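Local coordinates for protein hydrogenase maturation factor (Thermoanaerobacter tengcongensis, PDB 3VTI) that is S-carbamoylated by HypF and probably dehydrates the carbamoyl group in an ATP-dependent step, making the nitrile ligand precursor needed for [NiFe]-hydrogenase maturation, at residues Glu21-Leu25 / Asp60-Arg64; Leu25-Ile30 / Ile127-Tyr131; Thr31-Phe37 / Gly56-Ala61; Asn135-Ala141 / Glu192-Arg198. All coordinates share one frame; numbering follows the deposited sequence.

Contact 1 of 4, residues Glu21-Leu25 / Asp60-Arg64. With MG (magnesium ion), chain K.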
loop_
_atom_site.group_PDB
_atom_site.type_symbol
_atom_site.label_atom_id
_atom_site.label_comp_id
_atom_site.label_asym_id
_atom_site.label_seq_id
_atom_site.Cartn_x
_atom_site.Cartn_y
_atom_site.Cartn_z
ATOM N N GLU C 21 -18.963 13.509 5.161
ATOM C CA GLU C 21 -19.078 13.005 6.532
ATOM C C GLU C 21 -17.973 12.004 6.857
ATOM O O GLU C 21 -17.342 11.461 5.954
ATOM C CB GLU C 21 -20.438 12.333 6.741
ATOM C CG GLU C 21 -21.670 13.185 6.417
ATOM C CD GLU C 21 -22.010 14.200 7.494
ATOM O OE1 GLU C 21 -21.294 14.272 8.514
ATOM O OE2 GLU C 21 -23.004 14.941 7.323
ATOM N N ASP C 22 -17.750 11.774 8.153
ATOM C CA ASP C 22 -16.860 10.721 8.648
ATOM C C ASP C 22 -17.383 9.343 8.265
ATOM O O ASP C 22 -16.621 8.387 8.164
ATOM C CB ASP C 22 -16.755 10.780 10.177
ATOM C CG ASP C 22 -15.864 11.903 10.669
ATOM O OD1 ASP C 22 -14.626 11.693 10.723
ATOM O OD2 ASP C 22 -16.404 12.982 11.010
ATOM N N ALA C 23 -18.693 9.243 8.079
ATOM C CA ALA C 23 -19.321 7.993 7.684
ATOM C C ALA C 23 -20.619 8.272 6.929
ATOM O O ALA C 23 -21.300 9.259 7.206
ATOM C CB ALA C 23 -19.579 7.130 8.908
ATOM N N ALA C 24 -20.951 7.418 5.968
ATOM C CA ALA C 24 -22.262 7.490 5.319
ATOM C C ALA C 24 -23.325 6.960 6.273
ATOM O O ALA C 24 -23.079 6.005 7.005
ATOM C CB ALA C 24 -22.263 6.679 4.037
ATOM N N LEU C 25 -24.504 7.572 6.270
ATOM C CA LEU C 25 -25.625 7.053 7.045
ATOM C C LEU C 25 -26.631 6.373 6.132
ATOM O O LEU C 25 -27.310 7.027 5.345
ATOM C CB LEU C 25 -26.294 8.163 7.868
ATOM C CG LEU C 25 -27.548 7.766 8.663
ATOM C CD1 LEU C 25 -27.189 6.807 9.798
ATOM C CD2 LEU C 25 -28.275 8.995 9.195
ATOM N N ASP C 60 -14.310 6.520 13.346
ATOM C CA ASP C 60 -15.040 7.061 12.205
ATOM C C ASP C 60 -16.483 6.545 12.192
ATOM O O ASP C 60 -17.399 7.285 11.853
ATOM C CB ASP C 60 -14.333 6.716 10.886
ATOM C CG ASP C 60 -13.148 7.637 10.574
ATOM O OD1 ASP C 60 -13.283 8.879 10.637
ATOM O OD2 ASP C 60 -12.069 7.108 10.207
ATOM N N ALA C 61 -16.675 5.283 12.585
ATOM C CA ALA C 61 -17.991 4.652 12.582
ATOM C C ALA C 61 -18.905 5.141 13.718
ATOM O O ALA C 61 -20.112 4.851 13.719
ATOM C CB ALA C 61 -17.854 3.137 12.622
ATOM N N SER C 62 -18.328 5.883 14.670
ATOM C CA SER C 62 -19.070 6.402 15.815
ATOM C C SER C 62 -19.390 7.877 15.635
ATOM O O SER C 62 -20.354 8.381 16.220
ATOM C CB SER C 62 -18.273 6.212 17.112
ATOM O OG SER C 62 -17.857 4.868 17.320
ATOM N N MET C 63 -18.589 8.562 14.817
ATOM C CA MET C 63 -18.661 10.026 14.657
ATOM C C MET C 63 -20.019 10.550 14.192
ATOM O O MET C 63 -20.247 11.761 14.122
ATOM C CB MET C 63 -17.579 10.519 13.702
ATOM C CG MET C 63 -16.191 10.266 14.197
ATOM S SD MET C 63 -15.864 11.140 15.723
ATOM C CE MET C 63 -14.562 10.129 16.413
ATOM N N ARG C 64 -20.915 9.629 13.881
ATOM C CA ARG C 64 -22.220 9.974 13.385
ATOM C C ARG C 64 -23.258 9.819 14.503
ATOM O O ARG C 64 -24.445 10.035 14.291
ATOM C CB ARG C 64 -22.527 9.088 12.173
ATOM C CG ARG C 64 -23.367 9.732 11.119
ATOM C CD ARG C 64 -22.720 10.972 10.478
ATOM N NE ARG C 64 -23.778 11.773 9.865
ATOM C CZ ARG C 64 -24.211 11.617 8.618
ATOM N NH1 ARG C 64 -23.646 10.716 7.821
ATOM N NH2 ARG C 64 -25.199 12.380 8.154
HETATM MG MG MG K . -12.600 10.805 10.734
HETATM O O HOH W 1 -24.434 10.408 5.091
HETATM O O HOH W 2 -13.170 11.073 8.422
#
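R64 lies along E21-L25, its guanidinium held between E21 on one face and L25 on the other. Its CB starts beside T31, and a bend at chi2 (62°) brings CD to 4.0 Å from A23 O. NE then donates to the carbonyl of V136. CZ sits 3.6 Å from E21 CD, the carboxylate stacked over the centre of the guanidinium with the two planes 10° apart. The salt bridge from NH2 to E21 OE2 (3.5 Å) therefore works through charge alone; the E21 oxygens take their hydrogen bonds from S137 OG and I138 N. NH1 donates to A23 O at 2.8 Å, a bent bond (132°), and to a water 2.9 Å from NH1 that L25 N also reaches. L25 CB closes the second face, 3.7 Å from NH1. With a methionine in place of R64, the carbonyls of A23 and V136 would probably lose a donor and E21 its stacked counter-charge. At the other end D22 OD1 and D60 OD1 bind magnesium, at 2.2 and 2.0 Å, joined by D199; D22 OD2 pairs with R198, and M63 CB backs D22. The loop 60-64 links helix 49-60 to strand 66-78: A61 and R64 touch strand 30-37, M63 rests on helix 181-187, and A24-L25 begin the edge strand 24-26.

Contact 2 of 4, residues Leu25-Ile30 / Ile127-Tyr131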
loop_
_atom_site.group_PDB
_atom_site.type_symbol
_atom_site.label_atom_id
_atom_site.label_comp_id
_atom_site.label_asym_id
_atom_site.label_seq_id
_atom_site.Cartn_x
_atom_site.Cartn_y
_atom_site.Cartn_z
ATOM N N LEU C 25 -24.504 7.572 6.270
ATOM C CA LEU C 25 -25.625 7.053 7.045
ATOM C C LEU C 25 -26.631 6.373 6.132
ATOM O O LEU C 25 -27.310 7.027 5.345
ATOM C CB LEU C 25 -26.294 8.163 7.868
ATOM C CG LEU C 25 -27.548 7.766 8.663
ATOM C CD1 LEU C 25 -27.189 6.807 9.798
ATOM C CD2 LEU C 25 -28.275 8.995 9.195
ATOM N N LEU C 26 -26.726 5.054 6.242
ATOM C CA LEU C 26 -27.583 4.285 5.342
ATOM C C LEU C 26 -28.796 3.731 6.059
ATOM O O LEU C 26 -28.713 3.330 7.226
ATOM C CB LEU C 26 -26.802 3.150 4.677
ATOM C CG LEU C 26 -25.377 3.442 4.195
ATOM C CD1 LEU C 26 -24.659 2.134 3.915
ATOM C CD2 LEU C 26 -25.349 4.348 2.987
ATOM N N PHE C 27 -29.918 3.720 5.340
ATOM C CA PHE C 27 -31.219 3.227 5.825
ATOM C C PHE C 27 -31.728 4.040 7.005
ATOM O O PHE C 27 -32.794 3.747 7.565
ATOM C CB PHE C 27 -31.179 1.725 6.155
ATOM C CG PHE C 27 -30.491 0.881 5.105
ATOM C CD1 PHE C 27 -29.296 0.225 5.397
ATOM C CD2 PHE C 27 -31.035 0.742 3.827
ATOM C CE1 PHE C 27 -28.661 -0.572 4.441
ATOM C CE2 PHE C 27 -30.400 -0.045 2.859
ATOM C CZ PHE C 27 -29.208 -0.701 3.169
ATOM N N GLY C 28 -30.970 5.073 7.367
ATOM C CA GLY C 28 -31.363 5.982 8.433
ATOM C C GLY C 28 -30.770 5.634 9.781
ATOM O O GLY C 28 -30.659 6.503 10.646
ATOM N N ASN C 29 -30.373 4.375 9.962
ATOM C CA ASN C 29 -29.904 3.903 11.264
ATOM C C ASN C 29 -28.534 3.231 11.265
ATOM O O ASN C 29 -27.932 3.056 12.325
ATOM C CB ASN C 29 -30.936 2.963 11.893
ATOM C CG ASN C 29 -31.013 1.635 11.185
ATOM O OD1 ASN C 29 -30.949 1.566 9.961
ATOM N ND2 ASN C 29 -31.153 0.566 11.955
ATOM N N ILE C 30 -28.041 2.836 10.097
ATOM C CA ILE C 30 -26.702 2.260 10.052
ATOM C C ILE C 30 -25.693 3.126 9.294
ATOM O O ILE C 30 -26.015 3.833 8.330
ATOM C CB ILE C 30 -26.650 0.750 9.601
ATOM C CG1 ILE C 30 -26.853 0.592 8.097
ATOM C CG2 ILE C 30 -27.605 -0.128 10.423
ATOM C CD1 ILE C 30 -25.560 0.593 7.323
ATOM N N ILE C 127 -19.057 -0.835 10.207
ATOM C CA ILE C 127 -20.499 -0.660 10.284
ATOM C C ILE C 127 -20.883 -0.358 11.724
ATOM O O ILE C 127 -20.482 -1.064 12.647
ATOM C CB ILE C 127 -21.253 -1.901 9.728
ATOM C CG1 ILE C 127 -21.478 -1.731 8.235
ATOM C CG2 ILE C 127 -22.607 -2.119 10.400
ATOM C CD1 ILE C 127 -22.089 -2.930 7.584
ATOM N N GLY C 128 -21.655 0.703 11.914
ATOM C CA GLY C 128 -22.209 1.028 13.228
ATOM C C GLY C 128 -23.705 1.277 13.170
ATOM O O GLY C 128 -24.261 1.499 12.097
ATOM N N VAL C 129 -24.356 1.235 14.329
ATOM C CA VAL C 129 -25.788 1.511 14.422
ATOM C C VAL C 129 -26.018 2.763 15.269
ATOM O O VAL C 129 -25.446 2.910 16.351
ATOM C CB VAL C 129 -26.590 0.277 14.955
ATOM C CG1 VAL C 129 -26.240 -0.027 16.412
ATOM C CG2 VAL C 129 -28.100 0.476 14.799
ATOM N N LEU C 130 -26.848 3.664 14.748
ATOM C CA LEU C 130 -27.172 4.939 15.393
ATOM C C LEU C 130 -27.936 4.760 16.710
ATOM O O LEU C 130 -28.844 3.939 16.803
ATOM C CB LEU C 130 -28.011 5.781 14.431
ATOM C CG LEU C 130 -27.588 7.227 14.165
ATOM C CD1 LEU C 130 -26.238 7.293 13.477
ATOM C CD2 LEU C 130 -28.632 7.931 13.316
ATOM N N TYR C 131 -27.560 5.535 17.724
ATOM C CA TYR C 131 -28.354 5.622 18.952
ATOM C C TYR C 131 -29.693 6.313 18.727
ATOM O O TYR C 131 -29.869 7.047 17.749
ATOM C CB TYR C 131 -27.586 6.339 20.056
ATOM C CG TYR C 131 -26.338 5.613 20.469
ATOM C CD1 TYR C 131 -26.398 4.531 21.343
ATOM C CD2 TYR C 131 -25.096 6.004 19.977
ATOM C CE1 TYR C 131 -25.246 3.852 21.721
ATOM C CE2 TYR C 131 -23.936 5.340 20.348
ATOM C CZ TYR C 131 -24.013 4.266 21.217
ATOM O OH TYR C 131 -22.860 3.608 21.578
#
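I30 and V129 face each other where strand 30-37 starts to run antiparallel beside strand 120-130 in the mixed sheet of the N-terminal AIR synthase-like domain. I30 CA and V129 CA are 4.5 Å apart in a non-hydrogen-bonded pair, and I30 CG2 lies 4.4 Å from V129 CG2 on the same face. V129 CG2, anti to its own backbone N, is carried toward N29, where it meets the carbonyl oxygen and the side-chain amide. Next to this pair the L130 N-H donates to N29 O at 2.7 Å, almost perfectly straight (177°). N29 O also receives a CA-H contact from V129 CA at 3.4 Å, and the I30 CA-H in turn approaches G128 O, with I30 CA 3.3 Å from that oxygen. Beyond the pair, the backbone turns back to strand 24-26 through a tight hairpin whose return side is a classic beta bulge: N29 and I30 both face L26, and I30 N donates to L26 O at 3.0 Å. G28 sits in this turn at phi 95°, psi -22°, backbone angles at which a CB would collide with the carbonyl oxygen of F27, which calls for glycine. The turn is packed against the strand end by leucines. L25 and L130 cross at about a right angle with their CD1 methyls 3.8 Å apart, and L130 CD2 lies 3.6 Å from G28 O. Away from these leucines the hairpin meets the second subunit, L26 resting on F70 and F27 on I127 of that subunit.

Contact 3 of 4, residues Thr31-Phe37 / Gly56-Ala61. With MG (magnesium ion), chain K.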
loop_
_atom_site.group_PDB
_atom_site.type_symbol
_atom_site.label_atom_id
_atom_site.label_comp_id
_atom_site.label_asym_id
_atom_site.label_seq_id
_atom_site.Cartn_x
_atom_site.Cartn_y
_atom_site.Cartn_z
ATOM N N THR C 31 -24.459 3.033 9.758
ATOM C CA THR C 31 -23.402 3.874 9.306
ATOM C C THR C 31 -22.299 3.028 8.640
ATOM O O THR C 31 -22.140 1.844 8.962
ATOM C CB THR C 31 -22.894 4.707 10.491
ATOM O OG1 THR C 31 -22.210 5.856 9.996
ATOM C CG2 THR C 31 -21.973 3.897 11.410
ATOM N N LEU C 32 -21.570 3.629 7.694
ATOM C CA LEU C 32 -20.518 2.928 6.925
ATOM C C LEU C 32 -19.323 3.818 6.596
ATOM O O LEU C 32 -19.482 4.899 6.010
ATOM C CB LEU C 32 -21.086 2.338 5.631
ATOM C CG LEU C 32 -20.135 1.647 4.651
ATOM C CD1 LEU C 32 -19.545 0.353 5.232
ATOM C CD2 LEU C 32 -20.864 1.386 3.344
ATOM N N THR C 33 -18.134 3.346 6.962
ATOM C CA THR C 33 -16.903 4.090 6.758
ATOM C C THR C 33 -15.810 3.191 6.191
ATOM O O THR C 33 -15.907 1.957 6.261
ATOM C CB THR C 33 -16.415 4.728 8.078
ATOM O OG1 THR C 33 -15.224 5.494 7.843
ATOM C CG2 THR C 33 -16.139 3.657 9.133
ATOM N N THR C 34 -14.779 3.804 5.619
ATOM C CA THR C 34 -13.588 3.070 5.232
ATOM C C THR C 34 -12.355 3.946 5.375
ATOM O O THR C 34 -12.429 5.144 5.168
ATOM C CB THR C 34 -13.679 2.490 3.799
ATOM O OG1 THR C 34 -12.546 1.641 3.564
ATOM C CG2 THR C 34 -13.713 3.599 2.746
ATOM N N ASP C 35 -11.232 3.340 5.741
ATOM C CA ASP C 35 -9.959 4.046 5.790
ATOM C C ASP C 35 -8.779 3.114 5.523
ATOM O O ASP C 35 -8.771 1.964 5.945
ATOM C CB ASP C 35 -9.776 4.742 7.137
ATOM C CG ASP C 35 -8.888 5.968 7.041
ATOM O OD1 ASP C 35 -8.501 6.330 5.917
ATOM O OD2 ASP C 35 -8.587 6.588 8.083
ATOM N N SER C 36 -7.786 3.632 4.809
ATOM C CA SER C 36 -6.517 2.927 4.609
ATOM C C SER C 36 -5.489 3.462 5.591
ATOM O O SER C 36 -5.602 4.600 6.056
ATOM C CB SER C 36 -6.009 3.084 3.176
ATOM O OG SER C 36 -6.833 2.381 2.265
ATOM N N PHE C 37 -4.497 2.635 5.905
ATOM C CA PHE C 37 -3.495 2.970 6.908
ATOM C C PHE C 37 -2.094 2.654 6.396
ATOM O O PHE C 37 -1.754 1.495 6.139
ATOM C CB PHE C 37 -3.811 2.241 8.210
ATOM C CG PHE C 37 -5.115 2.670 8.820
ATOM C CD1 PHE C 37 -5.145 3.675 9.785
ATOM C CD2 PHE C 37 -6.317 2.104 8.395
ATOM C CE1 PHE C 37 -6.337 4.100 10.331
ATOM C CE2 PHE C 37 -7.516 2.526 8.936
ATOM C CZ PHE C 37 -7.529 3.526 9.911
ATOM N N GLY C 56 -9.111 3.748 14.320
ATOM C CA GLY C 56 -9.495 4.795 13.381
ATOM C C GLY C 56 -10.855 4.577 12.759
ATOM O O GLY C 56 -11.637 5.505 12.605
ATOM N N THR C 57 -11.129 3.336 12.391
ATOM C CA THR C 57 -12.399 2.983 11.783
ATOM C C THR C 57 -13.512 2.825 12.817
ATOM O O THR C 57 -14.672 3.137 12.535
ATOM C CB THR C 57 -12.252 1.731 10.940
ATOM O OG1 THR C 57 -11.467 2.054 9.785
ATOM C CG2 THR C 57 -13.609 1.202 10.506
ATOM N N VAL C 58 -13.161 2.359 14.013
ATOM C CA VAL C 58 -14.114 2.317 15.110
ATOM C C VAL C 58 -14.553 3.750 15.405
ATOM O O VAL C 58 -15.741 4.035 15.557
ATOM C CB VAL C 58 -13.499 1.634 16.367
ATOM C CG1 VAL C 58 -14.301 1.970 17.648
ATOM C CG2 VAL C 58 -13.380 0.114 16.157
ATOM N N ASN C 59 -13.584 4.658 15.436
ATOM C CA ASN C 59 -13.849 6.062 15.686
ATOM C C ASN C 59 -14.726 6.686 14.606
ATOM O O ASN C 59 -15.777 7.276 14.913
ATOM C CB ASN C 59 -12.542 6.825 15.891
ATOM C CG ASN C 59 -11.795 6.366 17.151
ATOM O OD1 ASN C 59 -12.390 5.753 18.056
ATOM N ND2 ASN C 59 -10.493 6.658 17.215
ATOM N N ASP C 60 -14.310 6.520 13.346
ATOM C CA ASP C 60 -15.040 7.061 12.205
ATOM C C ASP C 60 -16.483 6.545 12.192
ATOM O O ASP C 60 -17.399 7.285 11.853
ATOM C CB ASP C 60 -14.333 6.716 10.886
ATOM C CG ASP C 60 -13.148 7.637 10.574
ATOM O OD1 ASP C 60 -13.283 8.879 10.637
ATOM O OD2 ASP C 60 -12.069 7.108 10.207
ATOM N N ALA C 61 -16.675 5.283 12.585
ATOM C CA ALA C 61 -17.991 4.652 12.582
ATOM C C ALA C 61 -18.905 5.141 13.718
ATOM O O ALA C 61 -20.112 4.851 13.719
ATOM C CB ALA C 61 -17.854 3.137 12.622
HETATM MG MG MG K . -12.600 10.805 10.734
HETATM O O HOH W 3 -12.702 4.241 8.673
HETATM O O HOH W 2 -13.170 11.073 8.422
#
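T33 points at the helix segment 56-60, which runs roughly antiparallel (149°) to strand 31-37 with the axes 8.1 Å apart. T33 OG1 lies anti to the backbone N (chi1 -178°), which puts T33 CG2 between the backbone N and the carbonyl carbon, 3.8 Å from T57 CG2 and 3.9 Å from A61 CB. T33 OG1 passes D60 CB at 3.4 Å, bonds to the carbonyl of D22, and shares a water with T57: that water is 2.9 Å from T33 OG1 and 2.7 Å from T57 OG1, with a weak bond to D60 OD2. T57 OG1 is also bonded to T124. T31 likewise turns its methyl to the helix side, toward A61 O, while its hydroxyl goes to A24 O. D35 OD2 comes within 4.1 Å of D60 OD2, the carboxylates steeply inclined (69°); D35 OD1 finds its counter-charge in K110 of the second subunit. The F37 ring presents its edge to T57 OG1, and F37 CZ lies 4.2 Å from G56 CA, where a side chain would clash. This is a helix laid on one face of a mixed sheet, as in the PurM-like N-terminal domain, and its D60 binds magnesium through OD1.

Contact 4 of 4, residues Asn135-Ala141 / Glu192-Arg198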
loop_
_atom_site.group_PDB
_atom_site.type_symbol
_atom_site.label_atom_id
_atom_site.label_comp_id
_atom_site.label_asym_id
_atom_site.label_seq_id
_atom_site.Cartn_x
_atom_site.Cartn_y
_atom_site.Cartn_z
ATOM N N ASN C 135 -28.220 12.711 15.959
ATOM C CA ASN C 135 -28.207 13.539 14.761
ATOM C C ASN C 135 -26.906 14.321 14.709
ATOM O O ASN C 135 -26.864 15.513 14.998
ATOM C CB ASN C 135 -29.411 14.487 14.710
ATOM C CG ASN C 135 -29.598 15.124 13.334
ATOM O OD1 ASN C 135 -28.639 15.334 12.577
ATOM N ND2 ASN C 135 -30.840 15.425 13.001
ATOM N N VAL C 136 -25.843 13.628 14.335
ATOM C CA VAL C 136 -24.514 14.207 14.328
ATOM C C VAL C 136 -24.024 14.272 12.892
ATOM O O VAL C 136 -24.049 13.268 12.182
ATOM C CB VAL C 136 -23.541 13.370 15.188
ATOM C CG1 VAL C 136 -22.282 14.138 15.443
ATOM C CG2 VAL C 136 -24.191 12.996 16.522
ATOM N N SER C 137 -23.579 15.457 12.481
ATOM C CA SER C 137 -23.166 15.731 11.102
ATOM C C SER C 137 -22.308 16.989 11.094
ATOM O O SER C 137 -22.577 17.903 11.881
ATOM C CB SER C 137 -24.417 15.924 10.223
ATOM O OG SER C 137 -24.203 16.833 9.159
ATOM N N ILE C 138 -21.301 17.056 10.213
ATOM C CA ILE C 138 -20.472 18.284 10.064
ATOM C C ILE C 138 -21.262 19.495 9.616
ATOM O O ILE C 138 -20.717 20.593 9.592
ATOM C CB ILE C 138 -19.271 18.162 9.046
ATOM C CG1 ILE C 138 -19.477 17.023 8.053
ATOM C CG2 ILE C 138 -17.919 18.099 9.753
ATOM C CD1 ILE C 138 -20.492 17.344 7.004
ATOM N N LYS C 139 -22.522 19.292 9.233
ATOM C CA LYS C 139 -23.412 20.384 8.817
ATOM C C LYS C 139 -24.238 21.001 9.953
ATOM O O LYS C 139 -24.977 21.957 9.729
ATOM C CB LYS C 139 -24.359 19.893 7.717
ATOM C CG LYS C 139 -23.759 19.954 6.321
ATOM C CD LYS C 139 -24.487 19.036 5.341
ATOM C CE LYS C 139 -24.019 17.584 5.507
ATOM N NZ LYS C 139 -24.933 16.635 4.804
ATOM N N ASN C 140 -24.102 20.460 11.164
ATOM C CA ASN C 140 -25.040 20.744 12.260
ATOM C C ASN C 140 -24.657 21.872 13.216
ATOM O O ASN C 140 -25.409 22.172 14.133
ATOM C CB ASN C 140 -25.335 19.468 13.070
ATOM C CG ASN C 140 -26.331 18.538 12.377
ATOM O OD1 ASN C 140 -26.846 18.843 11.298
ATOM N ND2 ASN C 140 -26.608 17.397 13.003
ATOM N N ALA C 141 -23.501 22.492 13.017
ATOM C CA ALA C 141 -23.094 23.586 13.886
ATOM C C ALA C 141 -23.878 24.880 13.591
ATOM O O ALA C 141 -23.981 25.306 12.436
ATOM C CB ALA C 141 -21.595 23.810 13.792
ATOM N N GLU C 192 -29.689 15.022 20.809
ATOM C CA GLU C 192 -29.639 16.025 19.741
ATOM C C GLU C 192 -28.777 17.245 20.083
ATOM O O GLU C 192 -28.377 17.997 19.195
ATOM C CB GLU C 192 -31.059 16.447 19.347
ATOM C CG GLU C 192 -31.147 17.403 18.156
ATOM C CD GLU C 192 -32.490 17.337 17.457
ATOM O OE1 GLU C 192 -33.281 18.314 17.572
ATOM O OE2 GLU C 192 -32.750 16.297 16.803
ATOM N N ALA C 193 -28.484 17.428 21.367
ATOM C CA ALA C 193 -27.615 18.519 21.813
ATOM C C ALA C 193 -26.182 18.342 21.309
ATOM O O ALA C 193 -25.441 19.315 21.167
ATOM C CB ALA C 193 -27.647 18.645 23.340
ATOM N N ILE C 194 -25.798 17.092 21.055
ATOM C CA ILE C 194 -24.546 16.785 20.376
ATOM C C ILE C 194 -24.779 17.033 18.887
ATOM O O ILE C 194 -25.593 16.359 18.244
ATOM C CB ILE C 194 -24.106 15.315 20.609
ATOM C CG1 ILE C 194 -23.950 15.005 22.109
ATOM C CG2 ILE C 194 -22.851 14.969 19.781
ATOM C CD1 ILE C 194 -22.799 15.705 22.824
ATOM N N LYS C 195 -24.066 18.012 18.346
ATOM C CA LYS C 195 -24.300 18.449 16.978
ATOM C C LYS C 195 -23.259 17.933 15.993
ATOM O O LYS C 195 -23.615 17.461 14.916
ATOM C CB LYS C 195 -24.431 19.967 16.933
ATOM C CG LYS C 195 -25.778 20.443 17.448
ATOM C CD LYS C 195 -25.717 21.901 17.768
ATOM C CE LYS C 195 -27.019 22.617 17.465
ATOM N NZ LYS C 195 -27.245 22.762 15.999
ATOM N N VAL C 196 -21.983 17.997 16.373
ATOM C CA VAL C 196 -20.880 17.543 15.510
ATOM C C VAL C 196 -19.873 16.708 16.292
ATOM O O VAL C 196 -19.557 17.013 17.445
ATOM C CB VAL C 196 -20.129 18.719 14.852
ATOM C CG1 VAL C 196 -18.925 18.216 14.021
ATOM C CG2 VAL C 196 -21.076 19.556 14.012
ATOM N N LEU C 197 -19.383 15.650 15.655
ATOM C CA LEU C 197 -18.333 14.820 16.204
ATOM C C LEU C 197 -17.346 14.512 15.092
ATOM O O LEU C 197 -17.737 14.015 14.039
ATOM C CB LEU C 197 -18.902 13.515 16.773
ATOM C CG LEU C 197 -19.718 13.551 18.067
ATOM C CD1 LEU C 197 -20.300 12.180 18.352
ATOM C CD2 LEU C 197 -18.891 14.018 19.250
ATOM N N ARG C 198 -16.075 14.824 15.317
ATOM C CA ARG C 198 -15.021 14.451 14.369
ATOM C C ARG C 198 -13.669 14.290 15.052
ATOM O O ARG C 198 -13.282 15.105 15.889
ATOM C CB ARG C 198 -14.918 15.452 13.212
ATOM C CG ARG C 198 -13.875 15.082 12.173
ATOM C CD ARG C 198 -14.116 15.795 10.851
ATOM N NE ARG C 198 -15.261 15.226 10.141
ATOM C CZ ARG C 198 -15.697 15.632 8.950
ATOM N NH1 ARG C 198 -15.088 16.619 8.296
ATOM N NH2 ARG C 198 -16.750 15.042 8.407
HETATM O O HOH W 4 -27.167 14.121 18.162
HETATM O O HOH W 5 -28.228 18.319 16.397
#
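V136 and S137 run beside K195, backbone to backbone: S137 N donates to K195 O at 3.2 Å, in the carbonyl plane and nearly straight (166°). K195 and V196 form a classic beta bulge against V256. A water links N135 N to I194 O. Among side-chain bonds, K195 NZ meets N140 O at 2.7 Å, nearly along the C=O axis; bends at chi3 and chi4 fold the lysine chain round that oxygen. N140 ND2, at the end of the type I turn S137-N140, reaches back to N135 OD1 at 2.9 Å. S137 OG accepts from K139 N in an ST turn and is also hydrogen-bonded to E21 OE2. With an alanine in place of K195, the N140 carbonyl would probably lose its ammonium donor and the turn a flank of methylenes. Apolar contacts fill the middle: V136 CG1 meets L197 CB at 3.7 Å, the V136 and I194 side chains lie side by side, V136 CG2 4.0 Å from I194 CG2, and V196 CG2 packs on A141 CB. Last comes a methyl on a cation: I138 CG2 sits over the centre of the R198 guanidinium, 3.4 Å from R198 CZ. R198 also pairs with D22 and E211 and bonds to M20 O, so I138 probably helps fix a second-shell arginine that steadies a magnesium ligand.

Overall arrangement
Contacts 1, 2 and 3 lie within the N-terminal AIR synthase-like domain and meet on one mixed sheet, in which strands 24-26, 30-37 and 120-130 are successive neighbours. Centre to centre, contact 1 is about 7 Å from contact 3, 9 Å from contact 2 and 11 Å from contact 4. Along the chain contact 3 is nested inside the loop closed by contact 2, and contact 4 follows all three. It joins the linker 135-141 to strand 194-198 of the C-terminal sheet and touches contact 1 through D22-R198 and R64-V136; contact 3, about 17 Å away between centres, does not touch it. The magnesium site thus lies where the domains meet, and contacts 1-3 also touch the second subunit.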